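PDB 6NVM: rRNA adenine N-6-methyltransferase, which transfers two methyl groups from S-adenosyl-L-methionine to adenine 2085 of 23S rRNA, lowering ribosomal affinity for macrolide, lincosamide and streptogramin B antibiotics. Local coordinates for residues I59-E64 with S213-L218; D124-E129 with Y143-A148; E235-L240 with L286-R291; N248-L253 with R260-A265. All coordinates share one frame; numbering follows the deposited sequence.

Contacts 1 and 2 belong to the Rossmann-like catalytic domain and contacts 3 and 4 to the helical C-terminal part. Contact 1 joins helix 56-65 to strand 213-220 of the seven-stranded sheet. Contact 2, with its centre about 18 Å from that of contact 1, ties the 124-129 loop to the start of helix 146-155 near the predicted cofactor site and is nested in the loop that contact 1 closes. Strand 213-220 then leads to helix 228-243, where contact 3 opens, its centre about 31 Å from that of contact 1. Contact 4 is nested inside contact 3; their centres are about 11 Å apart, and they touch, giving a continuous helical cluster well removed from the cofactor-binding end.

Contact 1: residues I59-E64 with S213-L218; sequences IARIAE and SAIMRL
Ile62 on helix 56-65 and Ile215 on strand 213-220 bring the two backbones closest, their CA atoms 7.3 Å apart. The pairing is helix-on-sheet packing in the Rossmann-like class I methyltransferase fold, whose seven-stranded sheet has the order 3-2-1-4-5-7-6. Strand 213-220 lies between strands 159-167 and 192-200 and runs antiparallel to both. Its side chains alternate: Ile215 and Arg217 leave the strand toward helix 56-65, while Ala214 and Met216 pack against helix 168-175. The contact is apolar and small, resting mostly on two isoleucines whose side chains meet at a slant. In Ile215 the CG1 branch stands anti to the carbonyl carbon (chi1 -57°), and the extended chain beyond it carries CD1 to the flank of Ile62. There CD1 lies 3.5 Å from Ile62 CG1, and Ile215 CG1 follows at 4.0 Å from the same carbon. Thus the end of one chain touches the middle of the other. Ile62 also rests on Thr163 and Val165 of strand 159-167, and its side chain is about 4 Å from that of Leu53, predicted to bind S-adenosyl-L-methionine, which puts the packing close to the predicted cofactor site. At the edge of the contact the side chains are arginines. Arg217 forms a salt bridge with Glu195 and gives a hydrogen bond from NH1 to the backbone oxygen of Thr65 at the end of the helix. Arg61 adds only the aliphatic part of its chain to this edge, with CG 4.2 Å from Ile215 CD1.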
loop_
_atom_site.group_PDB
_atom_site.type_symbol
_atom_site.label_atom_id
_atom_site.label_comp_id
_atom_site.label_asym_id
_atom_site.label_seq_id
_atom_site.Cartn_x
_atom_site.Cartn_y
_atom_site.Cartn_z
ATOM N N ILE A 59 -5.292 15.165 -9.514
ATOM C CA ILE A 59 -5.346 14.076 -10.485
ATOM C C ILE A 59 -4.001 13.924 -11.190
ATOM O O ILE A 59 -3.485 12.810 -11.343
ATOM C CB ILE A 59 -6.509 14.322 -11.469
ATOM C CG1 ILE A 59 -7.837 14.127 -10.724
ATOM C CG2 ILE A 59 -6.425 13.389 -12.682
ATOM C CD1 ILE A 59 -9.075 14.467 -11.530
ATOM N N ALA A 60 -3.403 15.039 -11.611
ATOM C CA ALA A 60 -2.092 14.975 -12.255
ATOM C C ALA A 60 -1.036 14.445 -11.294
ATOM O O ALA A 60 -0.140 13.691 -11.691
ATOM C CB ALA A 60 -1.696 16.358 -12.776
ATOM N N ARG A 61 -1.135 14.823 -10.017
ATOM C CA ARG A 61 -0.198 14.335 -9.010
ATOM C C ARG A 61 -0.280 12.820 -8.870
ATOM O O ARG A 61 0.748 12.140 -8.756
ATOM C CB ARG A 61 -0.494 15.023 -7.676
ATOM C CG ARG A 61 0.446 14.669 -6.547
ATOM C CD ARG A 61 1.803 15.295 -6.760
ATOM N NE ARG A 61 2.657 15.138 -5.589
ATOM C CZ ARG A 61 3.949 15.444 -5.560
ATOM N NH1 ARG A 61 4.546 15.920 -6.647
ATOM N NH2 ARG A 61 4.645 15.267 -4.446
ATOM N N ILE A 62 -1.496 12.272 -8.884
ATOM C CA ILE A 62 -1.665 10.825 -8.818
ATOM C C ILE A 62 -0.974 10.156 -10.000
ATOM O O ILE A 62 -0.233 9.176 -9.838
ATOM C CB ILE A 62 -3.162 10.468 -8.765
ATOM C CG1 ILE A 62 -3.796 11.053 -7.501
ATOM C CG2 ILE A 62 -3.354 8.956 -8.825
ATOM C CD1 ILE A 62 -5.309 11.063 -7.519
ATOM N N ALA A 63 -1.219 10.662 -11.210
ATOM C CA ALA A 63 -0.657 10.031 -12.398
ATOM C C ALA A 63 0.868 10.052 -12.366
ATOM O O ALA A 63 1.519 9.062 -12.720
ATOM C CB ALA A 63 -1.184 10.722 -13.654
ATOM N N GLU A 64 1.455 11.175 -11.939
ATOM C CA GLU A 64 2.907 11.260 -11.824
ATOM C C GLU A 64 3.443 10.364 -10.708
ATOM O O GLU A 64 4.538 9.802 -10.834
ATOM C CB GLU A 64 3.312 12.718 -11.597
ATOM C CG GLU A 64 2.965 13.626 -12.779
ATOM C CD GLU A 64 2.943 15.104 -12.422
ATOM O OE1 GLU A 64 2.830 15.436 -11.220
ATOM O OE2 GLU A 64 3.033 15.936 -13.351
ATOM N N SER A 213 -8.803 12.889 2.638
ATOM C CA SER A 213 -8.203 11.723 2.010
ATOM C C SER A 213 -6.692 11.929 1.906
ATOM O O SER A 213 -6.138 12.915 2.401
ATOM C CB SER A 213 -8.833 11.473 0.638
ATOM O OG SER A 213 -10.211 11.163 0.750
ATOM N N ALA A 214 -6.031 10.992 1.236
ATOM C CA ALA A 214 -4.591 11.064 1.059
ATOM C C ALA A 214 -4.213 10.192 -0.125
ATOM O O ALA A 214 -4.941 9.267 -0.493
ATOM C CB ALA A 214 -3.848 10.617 2.324
ATOM N N ILE A 215 -3.074 10.510 -0.727
ATOM C CA ILE A 215 -2.434 9.636 -1.700
ATOM C C ILE A 215 -1.339 8.873 -0.978
ATOM O O ILE A 215 -0.482 9.477 -0.319
ATOM C CB ILE A 215 -1.854 10.425 -2.885
ATOM C CG1 ILE A 215 -2.946 11.249 -3.568
ATOM C CG2 ILE A 215 -1.210 9.467 -3.883
ATOM C CD1 ILE A 215 -2.411 12.280 -4.530
ATOM N N MET A 216 -1.368 7.551 -1.094
ATOM C CA MET A 216 -0.311 6.697 -0.579
ATOM C C MET A 216 0.128 5.754 -1.689
ATOM O O MET A 216 -0.626 5.470 -2.624
ATOM C CB MET A 216 -0.769 5.900 0.655
ATOM C CG MET A 216 -1.908 4.926 0.399
ATOM S SD MET A 216 -2.320 3.926 1.852
ATOM C CE MET A 216 -0.819 2.978 2.055
ATOM N N ARG A 217 1.360 5.267 -1.577
ATOM C CA ARG A 217 1.948 4.420 -2.603
ATOM C C ARG A 217 2.681 3.251 -1.965
ATOM O O ARG A 217 3.390 3.420 -0.972
ATOM C CB ARG A 217 2.911 5.227 -3.487
ATOM C CG ARG A 217 3.620 4.419 -4.569
ATOM C CD ARG A 217 4.416 5.339 -5.498
ATOM N NE ARG A 217 5.342 6.184 -4.746
ATOM C CZ ARG A 217 5.984 7.232 -5.248
ATOM N NH1 ARG A 217 5.809 7.583 -6.514
ATOM N NH2 ARG A 217 6.802 7.935 -4.479
ATOM N N LEU A 218 2.476 2.067 -2.531
ATOM C CA LEU A 218 3.304 0.897 -2.265
ATOM C C LEU A 218 4.254 0.691 -3.436
ATOM O O LEU A 218 3.855 0.825 -4.594
ATOM C CB LEU A 218 2.457 -0.366 -2.085
ATOM C CG LEU A 218 1.289 -0.330 -1.109
ATOM C CD1 LEU A 218 0.639 -1.709 -1.030
ATOM C CD2 LEU A 218 1.756 0.121 0.250
#

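Contact 2: residues D124-E129 with Y143-A148; sequences DFLTAE and YGITSA
The first torsions of Leu126 and Ile145 bring their methyl groups together: Leu126 places CG anti to its carbonyl carbon (chi1 -82°), and Ile145 tucks CG1 between backbone N and carbonyl carbon (chi1 56°), leaving CG2 to face the leucine. Leu126 then divides its two methyls between two partners. CD1 comes to 4.1 Å from Ile145 CG2, the two side chains slanting across each other, while CD2 settles 3.8 Å from Ala148 CB on the first turn of helix 146-155. The leucine fork thus reaches from the N-cap residue, Ile145, to the helix proper. Leu126 sits in a short 3-10 segment, 125-127, which begins with an Asx turn. Asp124 OD1 accepts from Leu126 N at 2.9 Å with an N-H...O angle of 160°, the donor standing well above the carboxylate plane. Asp124 is predicted to bind S-adenosyl-L-methionine, so the same turn holds both a predicted cofactor residue and the leucine of this contact. On the other side, Ile145 comes two residues after Tyr143, the last residue of Ala140-Ile141-Pro142-Tyr143, the counterpart of the (D/N)PPY motif IV of adenine N6-methyltransferases; Ala140 too is a predicted cofactor ligand. Next to Leu126 in the chain, Phe125 is buried among Tyr98, Phe137 and Trp152, and Trp152 NE1 also donates to Ala128 O. The contact is essentially apolar, three partly exposed side chains meeting through methyl groups with no hydrogen bond across it. Such packing is nondirectional; the directional bond here, to Asp124 OD1, lies within the loop.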
loop_
_atom_site.group_PDB
_atom_site.type_symbol
_atom_site.label_atom_id
_atom_site.label_comp_id
_atom_site.label_asym_id
_atom_site.label_seq_id
_atom_site.Cartn_x
_atom_site.Cartn_y
_atom_site.Cartn_z
ATOM N N ASP A 124 -16.190 -6.546 -10.731
ATOM C CA ASP A 124 -15.664 -6.237 -9.408
ATOM C C ASP A 124 -14.153 -6.446 -9.398
ATOM O O ASP A 124 -13.672 -7.572 -9.580
ATOM C CB ASP A 124 -16.351 -7.136 -8.382
ATOM C CG ASP A 124 -15.942 -6.846 -6.948
ATOM O OD1 ASP A 124 -14.996 -6.070 -6.701
ATOM O OD2 ASP A 124 -16.588 -7.432 -6.054
ATOM N N PHE A 125 -13.401 -5.365 -9.168
ATOM C CA PHE A 125 -11.947 -5.465 -9.181
ATOM C C PHE A 125 -11.435 -6.477 -8.167
ATOM O O PHE A 125 -10.379 -7.088 -8.377
ATOM C CB PHE A 125 -11.308 -4.107 -8.897
ATOM C CG PHE A 125 -9.810 -4.163 -8.840
ATOM C CD1 PHE A 125 -9.065 -4.221 -10.003
ATOM C CD2 PHE A 125 -9.150 -4.215 -7.628
ATOM C CE1 PHE A 125 -7.680 -4.307 -9.962
ATOM C CE2 PHE A 125 -7.761 -4.290 -7.581
ATOM C CZ PHE A 125 -7.033 -4.343 -8.743
ATOM N N LEU A 126 -12.151 -6.658 -7.060
ATOM C CA LEU A 126 -11.615 -7.468 -5.972
ATOM C C LEU A 126 -11.505 -8.943 -6.332
ATOM O O LEU A 126 -10.755 -9.669 -5.670
ATOM C CB LEU A 126 -12.472 -7.286 -4.721
ATOM C CG LEU A 126 -12.148 -6.027 -3.912
ATOM C CD1 LEU A 126 -13.159 -5.845 -2.778
ATOM C CD2 LEU A 126 -10.729 -6.087 -3.349
ATOM N N THR A 127 -12.224 -9.402 -7.354
ATOM C CA THR A 127 -12.117 -10.778 -7.826
ATOM C C THR A 127 -11.310 -10.890 -9.114
ATOM O O THR A 127 -11.256 -11.974 -9.707
ATOM C CB THR A 127 -13.508 -11.384 -8.040
ATOM O OG1 THR A 127 -14.198 -10.664 -9.074
ATOM C CG2 THR A 127 -14.319 -11.337 -6.757
ATOM N N ALA A 128 -10.685 -9.801 -9.558
ATOM C CA ALA A 128 -9.858 -9.828 -10.754
ATOM C C ALA A 128 -8.496 -10.458 -10.460
ATOM O O ALA A 128 -7.960 -10.351 -9.357
ATOM C CB ALA A 128 -9.667 -8.414 -11.301
ATOM N N GLU A 129 -7.952 -11.147 -11.464
ATOM C CA GLU A 129 -6.607 -11.706 -11.398
ATOM C C GLU A 129 -5.591 -10.669 -11.864
ATOM O O GLU A 129 -5.851 -9.942 -12.824
ATOM C CB GLU A 129 -6.492 -12.949 -12.280
ATOM C CG GLU A 129 -7.147 -14.189 -11.709
ATOM C CD GLU A 129 -6.315 -14.840 -10.616
ATOM O OE1 GLU A 129 -5.069 -14.758 -10.677
ATOM O OE2 GLU A 129 -6.911 -15.436 -9.693
ATOM N N TYR A 143 -14.253 3.706 1.242
ATOM C CA TYR A 143 -13.795 3.497 2.613
ATOM C C TYR A 143 -13.866 2.031 3.030
ATOM O O TYR A 143 -12.972 1.534 3.728
ATOM C CB TYR A 143 -14.623 4.366 3.564
ATOM C CG TYR A 143 -14.820 3.775 4.945
ATOM C CD1 TYR A 143 -13.805 3.815 5.893
ATOM C CD2 TYR A 143 -16.027 3.187 5.302
ATOM C CE1 TYR A 143 -13.985 3.279 7.155
ATOM C CE2 TYR A 143 -16.216 2.650 6.562
ATOM C CZ TYR A 143 -15.192 2.698 7.484
ATOM O OH TYR A 143 -15.377 2.165 8.739
ATOM N N GLY A 144 -14.913 1.318 2.615
ATOM C CA GLY A 144 -15.186 0.002 3.170
ATOM C C GLY A 144 -14.376 -1.155 2.613
ATOM O O GLY A 144 -14.517 -2.273 3.124
ATOM N N ILE A 145 -13.543 -0.936 1.592
ATOM C CA ILE A 145 -12.787 -2.032 0.990
ATOM C C ILE A 145 -11.311 -1.677 0.864
ATOM O O ILE A 145 -10.583 -2.301 0.085
ATOM C CB ILE A 145 -13.357 -2.410 -0.391
ATOM C CG1 ILE A 145 -13.396 -1.187 -1.309
ATOM C CG2 ILE A 145 -14.750 -3.022 -0.244
ATOM C CD1 ILE A 145 -13.452 -1.523 -2.794
ATOM N N THR A 146 -10.850 -0.686 1.629
ATOM C CA THR A 146 -9.478 -0.219 1.463
ATOM C C THR A 146 -8.478 -1.311 1.825
ATOM O O THR A 146 -7.522 -1.562 1.083
ATOM C CB THR A 146 -9.232 1.039 2.299
ATOM O OG1 THR A 146 -10.306 1.961 2.101
ATOM C CG2 THR A 146 -7.931 1.713 1.871
ATOM N N SER A 147 -8.681 -1.982 2.960
ATOM C CA SER A 147 -7.750 -3.035 3.342
ATOM C C SER A 147 -7.760 -4.175 2.336
ATOM O O SER A 147 -6.721 -4.794 2.089
ATOM C CB SER A 147 -8.072 -3.558 4.742
ATOM O OG SER A 147 -7.567 -2.677 5.726
ATOM N N ALA A 148 -8.912 -4.463 1.734
ATOM C CA ALA A 148 -8.973 -5.563 0.779
ATOM C C ALA A 148 -8.198 -5.232 -0.494
ATOM O O ALA A 148 -7.568 -6.113 -1.092
ATOM C CB ALA A 148 -10.429 -5.894 0.462
#

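Contact 3: residues E235-L240 with L286-R291; sequences ESMVEL and LRLFER
Met237 projects from helix 228-243 onto Leu288 and Phe289 of helix 282-292, a helix-on-helix contact in the helical C-terminal part of this Erm methyltransferase. The tight part is confined to these three buried residues. Met237 is modelled in two conformers, and the contacts given belong to one of them. In that conformer CG lies anti to the backbone N (chi1 175°) and carries the chain straight out from its helix; a bend at chi3 (69°) then turns the methyl along the neighbouring helix. Its end consequently touches backbone-near atoms of Phe289 as well as the ring: SD is 3.8 Å from Phe289 CA, and CE lies 3.8 Å from Phe289 CB. Leu288 brings CD2 to 4.1 Å from the same sulfur and continues onto Ala265 and Leu266 of helix 259-269, so three helices converge here. Val238, next in the chain to Met237, turns instead to Val186 and Met187 of helix 183-188. The side of helix 282-292 that carries Arg287 and Glu290 is polar and looser. Glu290 is exposed and accepts from His268 NE2, while Arg287 donates to the backbone oxygens of His268 and Ala269 at the end of helix 259-269; Glu239, on the helix of Met237, is partly exposed and forms a salt bridge with Arg183. None of these charged groups enters the methionine contact. Within it, the Met-aromatic contact is made at the ring edge: Met237 SD is 5.4 Å from the Phe289 ring centroid, 82° off the normal, with CD1 the ring atom nearest to the sulfur at 4.2 Å.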
loop_
_atom_site.group_PDB
_atom_site.type_symbol
_atom_site.label_atom_id
_atom_site.label_comp_id
_atom_site.label_asym_id
_atom_site.label_seq_id
_atom_site.Cartn_x
_atom_site.Cartn_y
_atom_site.Cartn_z
ATOM N N GLU A 235 9.131 -12.661 10.055
ATOM C CA GLU A 235 7.682 -12.574 10.208
ATOM C C GLU A 235 7.233 -13.167 11.538
ATOM O O GLU A 235 6.333 -12.629 12.194
ATOM C CB GLU A 235 6.998 -13.278 9.033
ATOM C CG GLU A 235 7.218 -12.562 7.698
ATOM C CD GLU A 235 6.943 -13.438 6.483
ATOM O OE1 GLU A 235 6.880 -14.681 6.627
ATOM O OE2 GLU A 235 6.799 -12.880 5.372
ATOM N N SER A 236 7.860 -14.264 11.960
ATOM C CA SER A 236 7.515 -14.865 13.244
ATOM C C SER A 236 7.861 -13.934 14.401
ATOM O O SER A 236 7.115 -13.854 15.384
ATOM C CB SER A 236 8.230 -16.206 13.397
ATOM O OG SER A 236 7.943 -16.794 14.650
ATOM N N MET A 237 8.988 -13.225 14.307
ATOM C CA MET A 237 9.367 -12.285 15.357
ATOM C C MET A 237 8.373 -11.134 15.453
ATOM O O MET A 237 7.987 -10.730 16.556
ATOM C CB MET A 237 10.776 -11.748 15.098
ATOM C CG MET A 237 11.238 -10.655 16.074
ATOM S SD MET A 237 12.542 -9.609 15.403
ATOM C CE MET A 237 11.646 -8.708 14.130
ATOM N N VAL A 238 7.970 -10.576 14.310
ATOM C CA VAL A 238 7.027 -9.462 14.316
ATOM C C VAL A 238 5.689 -9.910 14.887
ATOM O O VAL A 238 5.104 -9.234 15.741
ATOM C CB VAL A 238 6.878 -8.883 12.898
ATOM C CG1 VAL A 238 5.794 -7.816 12.864
ATOM C CG2 VAL A 238 8.209 -8.296 12.432
ATOM N N GLU A 239 5.190 -11.059 14.424
ATOM C CA GLU A 239 3.961 -11.620 14.977
ATOM C C GLU A 239 4.055 -11.746 16.492
ATOM O O GLU A 239 3.164 -11.303 17.222
ATOM C CB GLU A 239 3.680 -12.988 14.353
ATOM C CG GLU A 239 3.273 -12.946 12.891
ATOM C CD GLU A 239 1.832 -12.509 12.691
ATOM O OE1 GLU A 239 1.210 -12.010 13.655
ATOM O OE2 GLU A 239 1.317 -12.671 11.564
ATOM N N LEU A 240 5.143 -12.347 16.975
ATOM C CA LEU A 240 5.307 -12.577 18.405
ATOM C C LEU A 240 5.197 -11.281 19.199
ATOM O O LEU A 240 4.551 -11.241 20.252
ATOM C CB LEU A 240 6.657 -13.249 18.662
ATOM C CG LEU A 240 7.103 -13.379 20.117
ATOM C CD1 LEU A 240 6.099 -14.192 20.919
ATOM C CD2 LEU A 240 8.488 -14.009 20.170
ATOM N N LEU A 286 14.131 -4.283 11.554
ATOM C CA LEU A 286 15.154 -4.989 10.784
ATOM C C LEU A 286 16.429 -5.173 11.600
ATOM O O LEU A 286 17.028 -6.255 11.605
ATOM C CB LEU A 286 15.463 -4.226 9.499
ATOM C CG LEU A 286 14.363 -4.147 8.448
ATOM C CD1 LEU A 286 14.787 -3.190 7.327
ATOM C CD2 LEU A 286 14.079 -5.528 7.911
ATOM N N ARG A 287 16.874 -4.118 12.278
ATOM C CA ARG A 287 18.068 -4.226 13.111
ATOM C C ARG A 287 17.846 -5.198 14.264
ATOM O O ARG A 287 18.734 -5.989 14.601
ATOM C CB ARG A 287 18.462 -2.849 13.644
ATOM C CG ARG A 287 19.152 -1.955 12.613
ATOM C CD ARG A 287 20.093 -0.956 13.290
ATOM N NE ARG A 287 19.382 -0.094 14.231
ATOM C CZ ARG A 287 18.718 1.004 13.886
ATOM N NH1 ARG A 287 18.670 1.388 12.616
ATOM N NH2 ARG A 287 18.098 1.720 14.812
ATOM N N LEU A 288 16.667 -5.144 14.884
ATOM C CA LEU A 288 16.343 -6.080 15.955
ATOM C C LEU A 288 16.472 -7.519 15.471
ATOM O O LEU A 288 17.074 -8.364 16.143
ATOM C CB LEU A 288 14.928 -5.801 16.470
ATOM C CG LEU A 288 14.446 -6.533 17.724
ATOM C CD1 LEU A 288 15.185 -6.021 18.957
ATOM C CD2 LEU A 288 12.934 -6.362 17.886
ATOM N N PHE A 289 15.906 -7.812 14.296
ATOM C CA PHE A 289 15.957 -9.172 13.770
ATOM C C PHE A 289 17.381 -9.560 13.407
ATOM O O PHE A 289 17.809 -10.689 13.662
ATOM C CB PHE A 289 15.046 -9.306 12.549
ATOM C CG PHE A 289 15.144 -10.652 11.885
ATOM C CD1 PHE A 289 14.611 -11.773 12.496
ATOM C CD2 PHE A 289 15.790 -10.798 10.668
ATOM C CE1 PHE A 289 14.712 -13.015 11.904
ATOM C CE2 PHE A 289 15.895 -12.041 10.068
ATOM C CZ PHE A 289 15.357 -13.151 10.689
ATOM N N GLU A 290 18.124 -8.630 12.803
ATOM C CA GLU A 290 19.508 -8.889 12.430
ATOM C C GLU A 290 20.298 -9.447 13.605
ATOM O O GLU A 290 20.975 -10.472 13.486
ATOM C CB GLU A 290 20.132 -7.593 11.918
ATOM C CG GLU A 290 21.588 -7.691 11.506
ATOM C CD GLU A 290 22.132 -6.356 11.013
ATOM O OE1 GLU A 290 21.823 -5.310 11.637
ATOM O OE2 GLU A 290 22.853 -6.355 9.994
ATOM N N ARG A 291 20.221 -8.781 14.758
ATOM C CA ARG A 291 20.988 -9.232 15.913
ATOM C C ARG A 291 20.388 -10.494 16.517
ATOM O O ARG A 291 21.122 -11.388 16.955
ATOM C CB ARG A 291 21.070 -8.120 16.961
ATOM C CG ARG A 291 21.901 -8.486 18.192
ATOM C CD ARG A 291 23.331 -8.896 17.820
ATOM N NE ARG A 291 24.111 -9.274 18.996
ATOM C CZ ARG A 291 24.078 -10.476 19.566
ATOM N NH1 ARG A 291 23.300 -11.434 19.072
ATOM N NH2 ARG A 291 24.823 -10.723 20.636
#

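Contact 4: residues N248-L253 with R260-A265; sequences NIQASL and RRVEAA
Leu253 meets Val262 first through its CB, which lies 3.9 Å from Val262 CG2 and 4.0 Å from CG1, so both valine methyls straddle the root of the leucine. From CB the chain swings to place CG anti to the carbonyl carbon (chi1 -67°), and CG itself stands back from the valine. At the tip the fork divides: CD1 returns to Val262 CG1 at 4.2 Å, whereas CD2 turns to helix 228-243, where the leucine packs on Met237 and Cys241. Helices 249-254 and 259-269 are two consecutive helices of the C-terminal helical part, joined by a short connection, and Val262 contributes most of the second helix's side of the contact. Its CG1 is shared: on the more open side, where Gln250 is partly exposed, the aliphatic part of that glutamine crosses it at a slant, CG 4.0 Å away. Helix 249-254 is fixed at its start by an N-cap, in which Asn248 OD1 accepts from Ala251 N at 2.7 Å. That bond is bent, with an N-H...O angle of 144°, and the donor sits above the carbonyl plane of the asparagine amide.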
loop_
_atom_site.group_PDB
_atom_site.type_symbol
_atom_site.label_atom_id
_atom_site.label_comp_id
_atom_site.label_asym_id
_atom_site.label_seq_id
_atom_site.Cartn_x
_atom_site.Cartn_y
_atom_site.Cartn_z
ATOM N N ASN A 248 5.568 -6.364 27.729
ATOM C CA ASN A 248 6.437 -5.468 26.981
ATOM C C ASN A 248 7.134 -6.239 25.866
ATOM O O ASN A 248 7.137 -7.474 25.835
ATOM C CB ASN A 248 7.470 -4.804 27.903
ATOM C CG ASN A 248 8.129 -5.791 28.841
ATOM O OD1 ASN A 248 9.092 -6.462 28.477
ATOM N ND2 ASN A 248 7.607 -5.890 30.061
ATOM N N ILE A 249 7.733 -5.491 24.939
ATOM C CA ILE A 249 8.411 -6.126 23.815
ATOM C C ILE A 249 9.523 -7.042 24.311
ATOM O O ILE A 249 9.731 -8.133 23.772
ATOM C CB ILE A 249 8.940 -5.066 22.829
ATOM C CG1 ILE A 249 9.548 -5.756 21.606
ATOM C CG2 ILE A 249 9.977 -4.158 23.496
ATOM C CD1 ILE A 249 9.893 -4.817 20.482
ATOM N N GLN A 250 10.242 -6.628 25.354
ATOM C CA GLN A 250 11.295 -7.483 25.887
ATOM C C GLN A 250 10.724 -8.801 26.393
ATOM O O GLN A 250 11.281 -9.873 26.124
ATOM C CB GLN A 250 12.049 -6.765 27.004
ATOM C CG GLN A 250 13.193 -7.582 27.589
ATOM C CD GLN A 250 14.228 -6.722 28.290
ATOM O OE1 GLN A 250 13.892 -5.716 28.914
ATOM N NE2 GLN A 250 15.495 -7.107 28.178
ATOM N N ALA A 251 9.605 -8.744 27.120
ATOM C CA ALA A 251 9.006 -9.960 27.658
ATOM C C ALA A 251 8.540 -10.882 26.539
ATOM O O ALA A 251 8.703 -12.105 26.622
ATOM C CB ALA A 251 7.842 -9.604 28.580
ATOM N N SER A 252 7.963 -10.312 25.479
ATOM C CA SER A 252 7.544 -11.118 24.338
ATOM C C SER A 252 8.735 -11.830 23.709
ATOM O O SER A 252 8.690 -13.039 23.453
ATOM C CB SER A 252 6.840 -10.236 23.310
ATOM O OG SER A 252 5.804 -9.488 23.916
ATOM N N LEU A 253 9.822 -11.093 23.458
ATOM C CA LEU A 253 10.996 -11.699 22.836
ATOM C C LEU A 253 11.594 -12.797 23.705
ATOM O O LEU A 253 12.147 -13.770 23.180
ATOM C CB LEU A 253 12.048 -10.630 22.550
ATOM C CG LEU A 253 11.643 -9.623 21.475
ATOM C CD1 LEU A 253 12.631 -8.458 21.451
ATOM C CD2 LEU A 253 11.567 -10.305 20.118
ATOM N N ARG A 260 20.298 -12.807 27.100
ATOM C CA ARG A 260 21.495 -12.089 26.673
ATOM C C ARG A 260 21.346 -11.574 25.247
ATOM O O ARG A 260 21.741 -10.443 24.941
ATOM C CB ARG A 260 22.723 -12.996 26.780
ATOM C CG ARG A 260 23.084 -13.425 28.198
ATOM C CD ARG A 260 23.623 -12.265 29.018
ATOM N NE ARG A 260 23.920 -12.661 30.395
ATOM C CZ ARG A 260 25.128 -12.975 30.860
ATOM N NH1 ARG A 260 26.193 -12.943 30.068
ATOM N NH2 ARG A 260 25.271 -13.321 32.132
ATOM N N ARG A 261 20.781 -12.394 24.361
ATOM C CA ARG A 261 20.640 -11.990 22.967
ATOM C C ARG A 261 19.541 -10.952 22.797
ATOM O O ARG A 261 19.649 -10.077 21.932
ATOM C CB ARG A 261 20.356 -13.209 22.091
ATOM C CG ARG A 261 20.489 -12.932 20.604
ATOM C CD ARG A 261 20.001 -14.103 19.775
ATOM N NE ARG A 261 20.704 -15.340 20.100
ATOM C CZ ARG A 261 20.378 -16.533 19.611
ATOM N NH1 ARG A 261 19.357 -16.656 18.773
ATOM N NH2 ARG A 261 21.074 -17.605 19.963
ATOM N N VAL A 262 18.478 -11.039 23.601
ATOM C CA VAL A 262 17.395 -10.062 23.529
ATOM C C VAL A 262 17.904 -8.678 23.913
ATOM O O VAL A 262 17.626 -7.682 23.236
ATOM C CB VAL A 262 16.222 -10.501 24.427
ATOM C CG1 VAL A 262 15.209 -9.367 24.604
ATOM C CG2 VAL A 262 15.543 -11.728 23.841
ATOM N N GLU A 263 18.643 -8.594 25.023
ATOM C CA GLU A 263 19.195 -7.311 25.445
ATOM C C GLU A 263 20.122 -6.743 24.380
ATOM O O GLU A 263 20.050 -5.552 24.053
ATOM C CB GLU A 263 19.934 -7.463 26.780
ATOM C CG GLU A 263 20.591 -6.167 27.267
ATOM C CD GLU A 263 21.184 -6.268 28.664
ATOM O OE1 GLU A 263 20.979 -7.305 29.331
ATOM O OE2 GLU A 263 21.853 -5.302 29.097
ATOM N N ALA A 264 20.990 -7.585 23.814
ATOM C CA ALA A 264 21.906 -7.116 22.778
ATOM C C ALA A 264 21.148 -6.633 21.545
ATOM O O ALA A 264 21.558 -5.662 20.895
ATOM C CB ALA A 264 22.882 -8.231 22.398
ATOM N N ALA A 265 20.048 -7.310 21.201
ATOM C CA ALA A 265 19.293 -6.956 20.001
ATOM C C ALA A 265 18.540 -5.647 20.186
ATOM O O ALA A 265 18.528 -4.794 19.293
ATOM C CB ALA A 265 18.323 -8.080 19.644
#